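Local atomic coordinates of D-alanine--D-alanine ligase (Acinetobacter baumannii ACICU, PDB entry 5D8D), a protein that probably joins two D-alanine molecules at the expense of ATP, making the D-alanyl-D-alanine dipeptide that bacteria build into their peptidoglycan cell wall. Residues 27-30 against 31-34; 43-47 against 48-52; 90-93 against 94-98; 230-233 against 234-238; 283-287 against 288-292. All coordinates share one frame; numbering follows the deposited sequence.

In the fold
All five contacts are local and lie in series along the chain: none nests in another and none crosses. Contact 1 spans successive turns of helix 21-37, and contact 2 closes a tight turn where strand 41-45 ends; both belong to one beta-alpha-beta unit, where Leu-32 packs its CD1 on the backbone of Glu-43 and Ala-44. Contact 3 is the short helix 91-97, which, like contact 2, touches the second subunit. Contact 4 lies on helix 229-245, within the ATP-grasp range. Contact 5 ends helix 280-286, also in that range, and brings Phe-292 back against Ala-30 and Ala-34, tying the C-terminal part of the chain to contact 1.

Contact 1: residues 27-30 against 31-34; sequences SGQA and VLDA
Gln-29 and Asp-33, one turn apart on the same helix, meet through their polar ends. The Gln-29 side chain leaves the helix with CB and CG on its outer side. A bend at chi2 (-69°) then turns the chain along the helix, bringing CD to 4.0 Å from Asp-33 OD2. At the tip, NE2 lies 2.9 Å from Asp-33 OD2, yet the N-H points well off the oxygen, and the hydrogen bond is weak; OE1, the other branch, comes no nearer than 4.5 Å to Leu-32 CD2. The amide and carboxylate planes stand 72° apart, so the groups meet askew. A long glutamine and a short aspartate suit this outward stripe: Gln-29 spans the turn, and the carboxylate of Asp-33 stays close to the helix.

Beneath them run the ordinary i to i+4 backbone bonds. Leu-32 N donates to Gly-28 O at 2.7 Å, and Asp-33 N to Gln-29 O at 3.0 Å. Val-31 sets its CG2 branch beside its own backbone N, where it packs on Ser-27 O at 3.2 Å. Ala-30 and Ala-34 have only methyl groups, which let Phe-292 come close. Leu-32, larger and branched, packs on Ala-42 and Ala-44 of strand 41-45. Ser-27 OG is bonded to Met-275 N and His-66 NE2, joining the helix to two loops. Two turns of amphipathic helix thus present their polar stripe outward and their small or branched residues to the protein, the arrangement expected of the connecting helix in a beta-alpha-beta crossover, here strand 9-13, helix 21-37 and strand 41-45.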
loop_
_atom_site.group_PDB
_atom_site.type_symbol
_atom_site.label_atom_id
_atom_site.label_comp_id
_atom_site.label_asym_id
_atom_site.label_seq_id
_atom_site.Cartn_x
_atom_site.Cartn_y
_atom_site.Cartn_z
ATOM N N SER A 27 8.753 14.309 -18.535
ATOM C CA SER A 27 9.549 13.079 -18.279
ATOM C C SER A 27 9.425 12.038 -19.397
ATOM O O SER A 27 10.420 11.451 -19.857
ATOM C CB SER A 27 9.148 12.440 -16.942
ATOM O OG SER A 27 9.484 13.312 -15.875
ATOM N N GLY A 28 8.195 11.825 -19.823
ATOM C CA GLY A 28 7.900 10.842 -20.839
ATOM C C GLY A 28 8.594 11.072 -22.156
ATOM O O GLY A 28 9.260 10.153 -22.697
ATOM N N GLN A 29 8.456 12.306 -22.656
ATOM C CA GLN A 29 9.121 12.732 -23.876
ATOM C C GLN A 29 10.592 12.530 -23.749
ATOM O O GLN A 29 11.245 12.008 -24.665
ATOM C CB GLN A 29 8.870 14.211 -24.158
ATOM C CG GLN A 29 8.036 14.469 -25.371
ATOM C CD GLN A 29 8.766 14.106 -26.623
ATOM O OE1 GLN A 29 8.252 13.388 -27.455
ATOM N NE2 GLN A 29 9.983 14.553 -26.734
ATOM N N ALA A 30 11.163 12.952 -22.623
ATOM C CA ALA A 30 12.629 12.810 -22.518
ATOM C C ALA A 30 13.050 11.330 -22.495
ATOM O O ALA A 30 14.040 10.936 -23.130
ATOM C CB ALA A 30 13.172 13.555 -21.315
ATOM N N VAL A 31 12.261 10.498 -21.811
ATOM C CA VAL A 31 12.572 9.070 -21.752
ATOM C C VAL A 31 12.369 8.406 -23.104
ATOM O O VAL A 31 13.169 7.561 -23.516
ATOM C CB VAL A 31 11.767 8.359 -20.670
ATOM C CG1 VAL A 31 11.990 6.844 -20.756
ATOM C CG2 VAL A 31 12.189 8.886 -19.323
ATOM N N LEU A 32 11.313 8.792 -23.797
ATOM C CA LEU A 32 11.063 8.239 -25.130
ATOM C C LEU A 32 12.204 8.509 -26.089
ATOM O O LEU A 32 12.733 7.587 -26.708
ATOM C CB LEU A 32 9.754 8.787 -25.698
ATOM C CG LEU A 32 9.254 8.193 -27.001
ATOM C CD1 LEU A 32 8.946 6.717 -26.833
ATOM C CD2 LEU A 32 8.014 8.930 -27.434
ATOM N N ASP A 33 12.604 9.775 -26.191
ATOM C CA ASP A 33 13.727 10.156 -27.053
ATOM C C ASP A 33 15.013 9.421 -26.716
ATOM O O ASP A 33 15.803 9.118 -27.603
ATOM C CB ASP A 33 14.001 11.673 -27.020
ATOM C CG ASP A 33 12.952 12.500 -27.772
ATOM O OD1 ASP A 33 12.393 12.026 -28.793
ATOM O OD2 ASP A 33 12.714 13.661 -27.345
ATOM N N ALA A 34 15.240 9.172 -25.445
ATOM C CA ALA A 34 16.456 8.521 -25.010
ATOM C C ALA A 34 16.445 7.036 -25.369
ATOM O O ALA A 34 17.450 6.486 -25.842
ATOM C CB ALA A 34 16.654 8.716 -23.495
#

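Contact 2: residues 43-47 against 48-52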
loop_
_atom_site.group_PDB
_atom_site.type_symbol
_atom_site.label_atom_id
_atom_site.label_comp_id
_atom_site.label_asym_id
_atom_site.label_seq_id
_atom_site.Cartn_x
_atom_site.Cartn_y
_atom_site.Cartn_z
ATOM N N GLU A 43 7.316 3.462 -27.465
ATOM C CA GLU A 43 6.150 4.244 -27.911
ATOM C C GLU A 43 5.524 4.901 -26.705
ATOM O O GLU A 43 5.347 4.291 -25.661
ATOM C CB GLU A 43 5.107 3.369 -28.622
ATOM C CG GLU A 43 5.678 2.484 -29.728
ATOM C CD GLU A 43 4.642 1.592 -30.448
ATOM O OE1 GLU A 43 3.550 1.341 -29.891
ATOM O OE2 GLU A 43 4.930 1.128 -31.589
ATOM N N ALA A 44 5.196 6.161 -26.830
ATOM C CA ALA A 44 4.363 6.799 -25.829
ATOM C C ALA A 44 2.992 6.075 -25.604
ATOM O O ALA A 44 2.341 5.604 -26.536
ATOM C CB ALA A 44 4.142 8.253 -26.239
ATOM N N PHE A 45 2.573 5.969 -24.346
ATOM C CA PHE A 45 1.277 5.410 -24.001
ATOM C C PHE A 45 0.756 6.299 -22.924
ATOM O O PHE A 45 1.287 6.290 -21.807
ATOM C CB PHE A 45 1.449 3.991 -23.458
ATOM C CG PHE A 45 0.177 3.210 -23.369
ATOM C CD1 PHE A 45 -0.855 3.604 -22.539
ATOM C CD2 PHE A 45 0.032 2.048 -24.080
ATOM C CE1 PHE A 45 -2.017 2.880 -22.451
ATOM C CE2 PHE A 45 -1.125 1.320 -23.996
ATOM C CZ PHE A 45 -2.145 1.729 -23.174
ATOM N N ASP A 46 -0.295 7.040 -23.247
ATOM C CA ASP A 46 -0.890 7.958 -22.318
ATOM C C ASP A 46 -2.188 7.371 -21.829
ATOM O O ASP A 46 -3.185 7.430 -22.563
ATOM C CB ASP A 46 -1.132 9.335 -22.959
ATOM C CG ASP A 46 -1.532 10.373 -21.935
ATOM O OD1 ASP A 46 -1.864 10.000 -20.770
ATOM O OD2 ASP A 46 -1.499 11.567 -22.270
ATOM N N PRO A 47 -2.213 6.854 -20.569
ATOM C CA PRO A 47 -3.416 6.145 -20.112
ATOM C C PRO A 47 -4.632 7.009 -19.884
ATOM O O PRO A 47 -5.716 6.466 -19.674
ATOM C CB PRO A 47 -2.966 5.461 -18.826
ATOM C CG PRO A 47 -1.860 6.317 -18.332
ATOM C CD PRO A 47 -1.156 6.838 -19.546
ATOM N N GLN A 48 -4.473 8.325 -19.911
ATOM C CA GLN A 48 -5.623 9.218 -19.992
ATOM C C GLN A 48 -6.377 9.056 -21.329
ATOM O O GLN A 48 -7.585 9.137 -21.333
ATOM C CB GLN A 48 -5.219 10.689 -19.806
ATOM C CG GLN A 48 -6.407 11.652 -19.622
ATOM C CD GLN A 48 -6.024 13.130 -19.762
ATOM O OE1 GLN A 48 -5.952 13.685 -20.888
ATOM N NE2 GLN A 48 -5.795 13.787 -18.613
ATOM N N ASP A 49 -5.670 8.863 -22.440
ATOM C CA ASP A 49 -6.280 8.802 -23.771
ATOM C C ASP A 49 -6.510 7.383 -24.292
ATOM O O ASP A 49 -7.471 7.137 -25.018
ATOM C CB ASP A 49 -5.422 9.554 -24.809
ATOM C CG ASP A 49 -5.145 11.059 -24.444
ATOM O OD1 ASP A 49 -5.860 11.717 -23.632
ATOM O OD2 ASP A 49 -4.160 11.576 -25.013
ATOM N N ARG A 50 -5.612 6.473 -23.945
ATOM C CA ARG A 50 -5.624 5.071 -24.407
ATOM C C ARG A 50 -5.980 4.190 -23.242
ATOM O O ARG A 50 -5.307 4.257 -22.197
ATOM C CB ARG A 50 -4.207 4.629 -24.849
ATOM C CG ARG A 50 -4.001 4.409 -26.326
ATOM C CD ARG A 50 -3.641 2.978 -26.732
ATOM N NE ARG A 50 -2.217 2.858 -27.011
ATOM C CZ ARG A 50 -1.644 1.866 -27.691
ATOM N NH1 ARG A 50 -2.339 0.838 -28.168
ATOM N NH2 ARG A 50 -0.329 1.893 -27.882
ATOM N N SER A 51 -6.977 3.320 -23.438
ATOM C CA SER A 51 -7.345 2.350 -22.437
ATOM C C SER A 51 -6.117 1.600 -21.986
ATOM O O SER A 51 -5.389 1.110 -22.815
ATOM C CB SER A 51 -8.334 1.361 -22.994
ATOM O OG SER A 51 -8.730 0.445 -21.995
ATOM N N VAL A 52 -5.898 1.504 -20.674
ATOM C CA VAL A 52 -4.841 0.616 -20.124
ATOM C C VAL A 52 -4.899 -0.867 -20.530
ATOM O O VAL A 52 -3.905 -1.563 -20.461
ATOM C CB VAL A 52 -4.778 0.653 -18.598
ATOM C CG1 VAL A 52 -4.515 2.069 -18.132
ATOM C CG2 VAL A 52 -6.052 0.114 -17.965
HETATM O O HOH W 1 -7.205 3.556 -19.342
#
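Asp-46 O is gripped by two backbone donors, Arg-50 N at 3.0 Å and Asp-49 N at 2.9 Å. The Arg-50 bond is the straighter, at 165°, while Asp-49 N comes from above the carbonyl plane. The Asp-46 carboxylate also takes part: OD1 takes the N-H of Gln-48 at 3.2 Å, met from above its plane, closing an Asx turn, and also that of Gly-16, while OD2 forms a salt bridge with Arg-21. A short acidic side chain suits this place, since it can serve its own turn and two neighbours together. Pro-47 has no N-H to place and fits the start of the turn.

With CG anti to its backbone N (chi1 -167°), Phe-45 turns its ring under Arg-50. The guanidinium lies nearly parallel to the ring, the planes 16° apart, displaced toward its CD2-CE2 side, with NE 3.6 Å from Phe-45 CE2, while NH1 is held by a salt bridge to Glu-54. Ser-51 O meets the ring at its edge. A water links Pro-47 O to Val-52 N.

The turn leaves the end of strand 41-45, beside strand 9-13; Val-52 packs on helix 74-81, and Pro-47 on Trp-81 of the second subunit.

Contact 3: residues 90-93 against 94-98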
loop_
_atom_site.group_PDB
_atom_site.type_symbol
_atom_site.label_atom_id
_atom_site.label_comp_id
_atom_site.label_asym_id
_atom_site.label_seq_id
_atom_site.Cartn_x
_atom_site.Cartn_y
_atom_site.Cartn_z
ATOM N N GLY A 90 6.830 -1.997 -6.873
ATOM C CA GLY A 90 5.562 -2.763 -7.082
ATOM C C GLY A 90 4.371 -2.047 -6.467
ATOM O O GLY A 90 4.472 -0.913 -5.987
ATOM N N VAL A 91 3.249 -2.746 -6.440
ATOM C CA VAL A 91 1.982 -2.222 -5.890
ATOM C C VAL A 91 2.129 -1.801 -4.443
ATOM O O VAL A 91 1.761 -0.675 -4.061
ATOM C CB VAL A 91 0.836 -3.267 -5.997
ATOM C CG1 VAL A 91 -0.495 -2.680 -5.515
ATOM C CG2 VAL A 91 0.658 -3.701 -7.450
ATOM N N GLN A 92 2.622 -2.709 -3.615
ATOM C CA GLN A 92 2.667 -2.406 -2.165
ATOM C C GLN A 92 3.536 -1.171 -1.792
ATOM O O GLN A 92 3.068 -0.182 -1.146
ATOM C CB GLN A 92 3.134 -3.627 -1.387
ATOM C CG GLN A 92 3.153 -3.371 0.098
ATOM C CD GLN A 92 3.532 -4.596 0.851
ATOM O OE1 GLN A 92 4.634 -5.093 0.732
ATOM N NE2 GLN A 92 2.613 -5.100 1.616
ATOM N N GLY A 93 4.782 -1.224 -2.240
ATOM C CA GLY A 93 5.721 -0.141 -2.033
ATOM C C GLY A 93 5.252 1.215 -2.571
ATOM O O GLY A 93 5.495 2.265 -1.954
ATOM N N SER A 94 4.602 1.191 -3.723
ATOM C CA SER A 94 4.114 2.402 -4.339
ATOM C C SER A 94 3.013 2.987 -3.519
ATOM O O SER A 94 3.071 4.167 -3.191
ATOM C CB SER A 94 3.606 2.159 -5.784
ATOM O OG SER A 94 4.635 1.603 -6.559
ATOM N N ALA A 95 2.019 2.172 -3.176
ATOM C CA ALA A 95 0.921 2.648 -2.316
ATOM C C ALA A 95 1.371 3.105 -0.922
ATOM O O ALA A 95 0.839 4.115 -0.399
ATOM C CB ALA A 95 -0.156 1.615 -2.189
ATOM N N ILE A 96 2.350 2.418 -0.333
ATOM C CA ILE A 96 2.969 2.961 0.901
ATOM C C ILE A 96 3.727 4.298 0.642
ATOM O O ILE A 96 3.499 5.311 1.344
ATOM C CB ILE A 96 3.928 1.966 1.590
ATOM C CG1 ILE A 96 3.179 0.711 2.067
ATOM C CG2 ILE A 96 4.585 2.660 2.777
ATOM C CD1 ILE A 96 4.074 -0.475 2.421
ATOM N N GLY A 97 4.606 4.306 -0.364
ATOM C CA GLY A 97 5.436 5.476 -0.692
ATOM C C GLY A 97 4.671 6.742 -1.054
ATOM O O GLY A 97 5.217 7.839 -0.947
ATOM N N MET A 98 3.407 6.609 -1.455
ATOM C CA MET A 98 2.604 7.766 -1.779
ATOM C C MET A 98 2.068 8.439 -0.522
ATOM O O MET A 98 1.566 9.567 -0.585
ATOM C CB MET A 98 1.459 7.321 -2.701
ATOM C CG MET A 98 0.592 8.433 -3.318
ATOM S SD MET A 98 1.152 9.255 -4.850
ATOM C CE MET A 98 -0.261 10.310 -5.191
#
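Ser-94 and Gly-90 supply the polar part of the contact. Gly-90 O accepts twice from one residue: from Ser-94 N at 3.1 Å and from Ser-94 OG at 2.6 Å. The two donors reach the oxygen from opposite faces of its carbonyl plane, so this first carbonyl is clasped between them. Ser-94 can do this because OG stands beside its own backbone N (chi1 -57°), folded back toward the preceding turn. Serine suits a buried helical site for this reason, its hydroxyl being satisfied by the backbone of its own helix.

The remaining backbone bonds follow the i to i+4 pattern. Ala-95 N donates to Val-91 O at 3.0 Å, Ile-96 N to Gln-92 O at 2.8 Å and Gly-97 N to Gly-93 O at 2.7 Å.

Apolar contact is confined to one pair. Gln-92 and Ile-96 run side by side in the same direction, with Gln-92 CG 3.8 Å from Ile-96 CD1. The extended glutamine thus lends its aliphatic stem to packing and carries its amide further out, where NE2 makes a weak hydrogen bond to Ala-95 O of the second subunit. In return Ala-95 O accepts a hydrogen bond from Gln-92 NE2 of that subunit, so the pair is exchanged across the interface. Ile-96 also packs on Lys-102 of the second subunit and, within its own chain, on Val-246.

Gly-90 takes the N-cap position without a side chain to offer; its carbonyl begins the helical bonding. The whole is a short, glycine-rich helix at the subunit interface, with Gly-97 close to Gly-145 of the predicted ATP-binding region.

Contact 4: residues 230-233 against 234-238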
loop_
_atom_site.group_PDB
_atom_site.type_symbol
_atom_site.label_atom_id
_atom_site.label_comp_id
_atom_site.label_asym_id
_atom_site.label_seq_id
_atom_site.Cartn_x
_atom_site.Cartn_y
_atom_site.Cartn_z
ATOM N N THR A 230 32.576 10.322 4.869
ATOM C CA THR A 230 32.011 9.468 5.906
ATOM C C THR A 230 30.538 9.741 6.127
ATOM O O THR A 230 29.732 8.826 6.075
ATOM C CB THR A 230 32.860 9.536 7.203
ATOM O OG1 THR A 230 33.814 8.492 7.113
ATOM C CG2 THR A 230 32.051 9.353 8.488
ATOM N N GLU A 231 30.200 10.993 6.398
ATOM C CA GLU A 231 28.805 11.371 6.570
ATOM C C GLU A 231 27.957 10.884 5.379
ATOM O O GLU A 231 26.850 10.386 5.593
ATOM C CB GLU A 231 28.668 12.886 6.761
ATOM C CG GLU A 231 29.167 13.370 8.132
ATOM C CD GLU A 231 29.188 14.883 8.305
ATOM O OE1 GLU A 231 29.583 15.622 7.363
ATOM O OE2 GLU A 231 28.823 15.331 9.410
ATOM N N GLU A 232 28.499 10.981 4.155
ATOM C CA GLU A 232 27.765 10.634 2.936
ATOM C C GLU A 232 27.497 9.150 2.835
ATOM O O GLU A 232 26.366 8.746 2.602
ATOM C CB GLU A 232 28.484 11.135 1.667
ATOM C CG GLU A 232 28.002 10.552 0.320
ATOM C CD GLU A 232 28.227 11.454 -0.916
ATOM O OE1 GLU A 232 28.452 12.672 -0.775
ATOM O OE2 GLU A 232 28.147 10.949 -2.058
ATOM N N LYS A 233 28.520 8.333 2.989
ATOM C CA LYS A 233 28.307 6.913 2.793
ATOM C C LYS A 233 27.410 6.348 3.934
ATOM O O LYS A 233 26.569 5.460 3.700
ATOM C CB LYS A 233 29.625 6.181 2.505
ATOM C CG LYS A 233 30.501 5.815 3.671
ATOM C CD LYS A 233 31.831 5.223 3.151
ATOM C CE LYS A 233 32.186 3.846 3.748
ATOM N NZ LYS A 233 32.427 3.856 5.220
ATOM N N LYS A 234 27.484 6.969 5.114
ATOM C CA LYS A 234 26.586 6.626 6.189
ATOM C C LYS A 234 25.122 6.969 5.840
ATOM O O LYS A 234 24.215 6.191 6.107
ATOM C CB LYS A 234 27.063 7.284 7.504
ATOM C CG LYS A 234 26.663 6.626 8.820
ATOM C CD LYS A 234 26.450 5.088 8.783
ATOM C CE LYS A 234 27.681 4.258 8.398
ATOM N NZ LYS A 234 28.786 4.441 9.382
ATOM N N LEU A 235 24.905 8.134 5.249
ATOM C CA LEU A 235 23.582 8.545 4.779
ATOM C C LEU A 235 23.063 7.594 3.689
ATOM O O LEU A 235 21.901 7.230 3.697
ATOM C CB LEU A 235 23.609 9.953 4.198
ATOM C CG LEU A 235 22.509 10.978 4.456
ATOM C CD1 LEU A 235 22.315 11.809 3.198
ATOM C CD2 LEU A 235 21.171 10.428 4.911
ATOM N N GLN A 236 23.923 7.179 2.778
ATOM C CA GLN A 236 23.520 6.243 1.703
ATOM C C GLN A 236 23.118 4.860 2.254
ATOM O O GLN A 236 22.124 4.293 1.837
ATOM C CB GLN A 236 24.640 6.089 0.661
ATOM C CG GLN A 236 24.905 7.359 -0.128
ATOM C CD GLN A 236 26.112 7.259 -1.026
ATOM O OE1 GLN A 236 27.167 6.762 -0.638
ATOM N NE2 GLN A 236 25.967 7.741 -2.239
ATOM N N ALA A 237 23.887 4.351 3.210
ATOM C CA ALA A 237 23.534 3.112 3.936
ATOM C C ALA A 237 22.186 3.222 4.647
ATOM O O ALA A 237 21.338 2.342 4.569
ATOM C CB ALA A 237 24.617 2.780 4.944
ATOM N N LEU A 238 21.989 4.312 5.343
ATOM C CA LEU A 238 20.736 4.550 6.025
ATOM C C LEU A 238 19.552 4.562 5.045
ATOM O O LEU A 238 18.521 3.930 5.282
ATOM C CB LEU A 238 20.819 5.877 6.776
ATOM C CG LEU A 238 19.565 6.273 7.523
ATOM C CD1 LEU A 238 19.383 5.299 8.676
ATOM C CD2 LEU A 238 19.632 7.725 8.002
#
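Glu-232 and Gln-236 face each other across one turn of helix, but their ends are not bonded together: Glu-232 OE2 and Gln-236 NE2 are 3.9 Å apart, and the carboxylate and amide planes stand 82° to one another. Each finds a partner on strand 192-198 instead. Glu-232 OE2 takes a weak hydrogen bond from Val-196 N, and Gln-236 NE2 gives a weak one to Leu-194 O. What touches is Glu-232 CG against the Gln-236 amide, 4.0 Å from its CD. Gln-236 keeps its CG beside its own backbone N (chi1 -67°), which lays that carbon 3.4 Å from Glu-232 O. Long polar residues suit this stripe, since their stems pack on the helix while their ends reach the strand.

The backbone donors are satisfied in regular alpha-helical order. Lys-234 N pairs with Thr-230 O at 3.1 Å, Leu-235 N with Glu-231 O at 3.0 Å, Gln-236 N with Glu-232 O at 2.9 Å and Ala-237 N with Lys-233 O at 2.9 Å. This is helix 229-245 of the ATP-grasp region, lying against the antiparallel sheet that contains strands 181-189 and 252-259. Leu-235 is the buried residue of the turn, and its branched end meets Phe-184, Ile-186, Ala-256 and Phe-264; Phe-184 belongs to the predicted ATP-binding range.

Near the start of the helix, Glu-231 OE1 accepts from Ser-228 N. Lys-233 NZ and Lys-234 NZ, like charges, stay 5.6 Å apart on the exposed side, where solvent can probably screen them.

Contact 5: residues 283-287 against 288-292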
loop_
_atom_site.group_PDB
_atom_site.type_symbol
_atom_site.label_atom_id
_atom_site.label_comp_id
_atom_site.label_asym_id
_atom_site.label_seq_id
_atom_site.Cartn_x
_atom_site.Cartn_y
_atom_site.Cartn_z
ATOM N N LYS A 283 21.034 13.995 -12.667
ATOM C CA LYS A 283 22.175 14.635 -11.994
ATOM C C LYS A 283 23.050 13.597 -11.298
ATOM O O LYS A 283 24.262 13.491 -11.545
ATOM C CB LYS A 283 21.705 15.658 -10.931
ATOM C CG LYS A 283 21.914 17.139 -11.190
ATOM C CD LYS A 283 20.997 17.738 -12.275
ATOM C CE LYS A 283 20.555 19.178 -11.932
ATOM N NZ LYS A 283 20.238 20.023 -13.117
ATOM N N ALA A 284 22.421 12.828 -10.419
ATOM C CA ALA A 284 23.155 11.933 -9.555
ATOM C C ALA A 284 23.730 10.769 -10.340
ATOM O O ALA A 284 24.788 10.264 -9.985
ATOM C CB ALA A 284 22.259 11.421 -8.451
ATOM N N ALA A 285 23.027 10.331 -11.383
ATOM C CA ALA A 285 23.490 9.219 -12.222
ATOM C C ALA A 285 24.711 9.643 -13.066
ATOM O O ALA A 285 25.673 8.890 -13.219
ATOM C CB ALA A 285 22.357 8.727 -13.121
ATOM N N LYS A 286 24.650 10.866 -13.589
ATOM C CA LYS A 286 25.751 11.514 -14.317
ATOM C C LYS A 286 27.038 11.646 -13.455
ATOM O O LYS A 286 28.137 11.417 -13.949
ATOM C CB LYS A 286 25.294 12.888 -14.826
ATOM C CG LYS A 286 26.154 13.430 -15.950
ATOM C CD LYS A 286 25.919 14.911 -16.201
ATOM C CE LYS A 286 24.681 15.192 -16.990
ATOM N NZ LYS A 286 24.428 16.663 -16.973
ATOM N N ALA A 287 26.901 11.944 -12.166
ATOM C CA ALA A 287 28.049 11.990 -11.289
ATOM C C ALA A 287 28.772 10.657 -11.118
ATOM O O ALA A 287 29.752 10.590 -10.397
ATOM C CB ALA A 287 27.639 12.507 -9.931
ATOM N N VAL A 288 28.279 9.594 -11.722
ATOM C CA VAL A 288 28.904 8.285 -11.587
ATOM C C VAL A 288 29.039 7.586 -12.950
ATOM O O VAL A 288 29.328 6.408 -13.009
ATOM C CB VAL A 288 28.096 7.482 -10.516
ATOM C CG1 VAL A 288 27.038 6.543 -11.104
ATOM C CG2 VAL A 288 29.028 6.773 -9.557
ATOM N N GLY A 289 28.869 8.333 -14.046
ATOM C CA GLY A 289 29.137 7.820 -15.386
ATOM C C GLY A 289 27.967 7.706 -16.340
ATOM O O GLY A 289 28.193 7.481 -17.501
ATOM N N TYR A 290 26.718 7.855 -15.889
ATOM C CA TYR A 290 25.587 7.552 -16.783
ATOM C C TYR A 290 25.235 8.781 -17.577
ATOM O O TYR A 290 24.938 9.824 -17.018
ATOM C CB TYR A 290 24.349 6.992 -16.029
ATOM C CG TYR A 290 24.515 5.595 -15.420
ATOM C CD1 TYR A 290 25.004 5.450 -14.133
ATOM C CD2 TYR A 290 24.202 4.442 -16.118
ATOM C CE1 TYR A 290 25.173 4.207 -13.538
ATOM C CE2 TYR A 290 24.381 3.167 -15.529
ATOM C CZ TYR A 290 24.855 3.070 -14.232
ATOM O OH TYR A 290 25.040 1.885 -13.581
ATOM N N SER A 291 25.245 8.670 -18.892
ATOM C CA SER A 291 24.543 9.692 -19.683
ATOM C C SER A 291 23.089 9.494 -19.333
ATOM O O SER A 291 22.735 8.478 -18.730
ATOM C CB SER A 291 24.738 9.484 -21.188
ATOM O OG SER A 291 24.007 8.355 -21.666
ATOM N N PHE A 292 22.251 10.443 -19.711
ATOM C CA PHE A 292 20.807 10.291 -19.546
ATOM C C PHE A 292 20.255 9.088 -20.305
ATOM O O PHE A 292 19.359 8.402 -19.800
ATOM C CB PHE A 292 20.089 11.545 -20.003
ATOM C CG PHE A 292 18.609 11.487 -19.842
ATOM C CD1 PHE A 292 18.017 11.865 -18.645
ATOM C CD2 PHE A 292 17.790 11.109 -20.915
ATOM C CE1 PHE A 292 16.633 11.879 -18.507
ATOM C CE2 PHE A 292 16.398 11.074 -20.774
ATOM C CZ PHE A 292 15.818 11.464 -19.570
#
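Ala-285 O is clasped from opposite faces of its carbonyl plane, by Val-288 N at 3.1 Å and by Tyr-290 N at 3.0 Å, and neither donor sits on a lone pair. The Tyr-290 bond belongs to a Schellman motif that ends helix 280-286; its partner bond runs from Gly-289 N to Lys-286 O at 3.2 Å. Gly-289 is the C-prime residue. Its positive phi of 116° is a backbone setting in which a CB would press on the preceding carbonyl oxygen, so glycine suits the place. A type I turn from Lys-286 to Gly-289 carries the chain round.

Side chains fill in around this reversal. Ala-285 has only a methyl, and that small group lets Tyr-290 come close, with the two CB atoms 3.9 Å apart. Tyr-290 holds its CG beside its backbone N; this chi1 of -68° brings the ring beside Ala-285 O, and chi2 of 89° turns its edge to that oxygen, which lies in the ring plane, 3.6 Å from Tyr-290 CD1. The ring continues on to Leu-189 of strand 181-189, while Val-288, exposed on the turn, reaches Leu-194 of strand 192-198. Ser-291 then takes the N-cap of helix 292-301, its hydroxyl capping a backbone N just beyond.

The chain leaves the turn alongside the helix end, where Lys-286 CA makes a CA-H...O contact with Tyr-290 O at 3.3 Å.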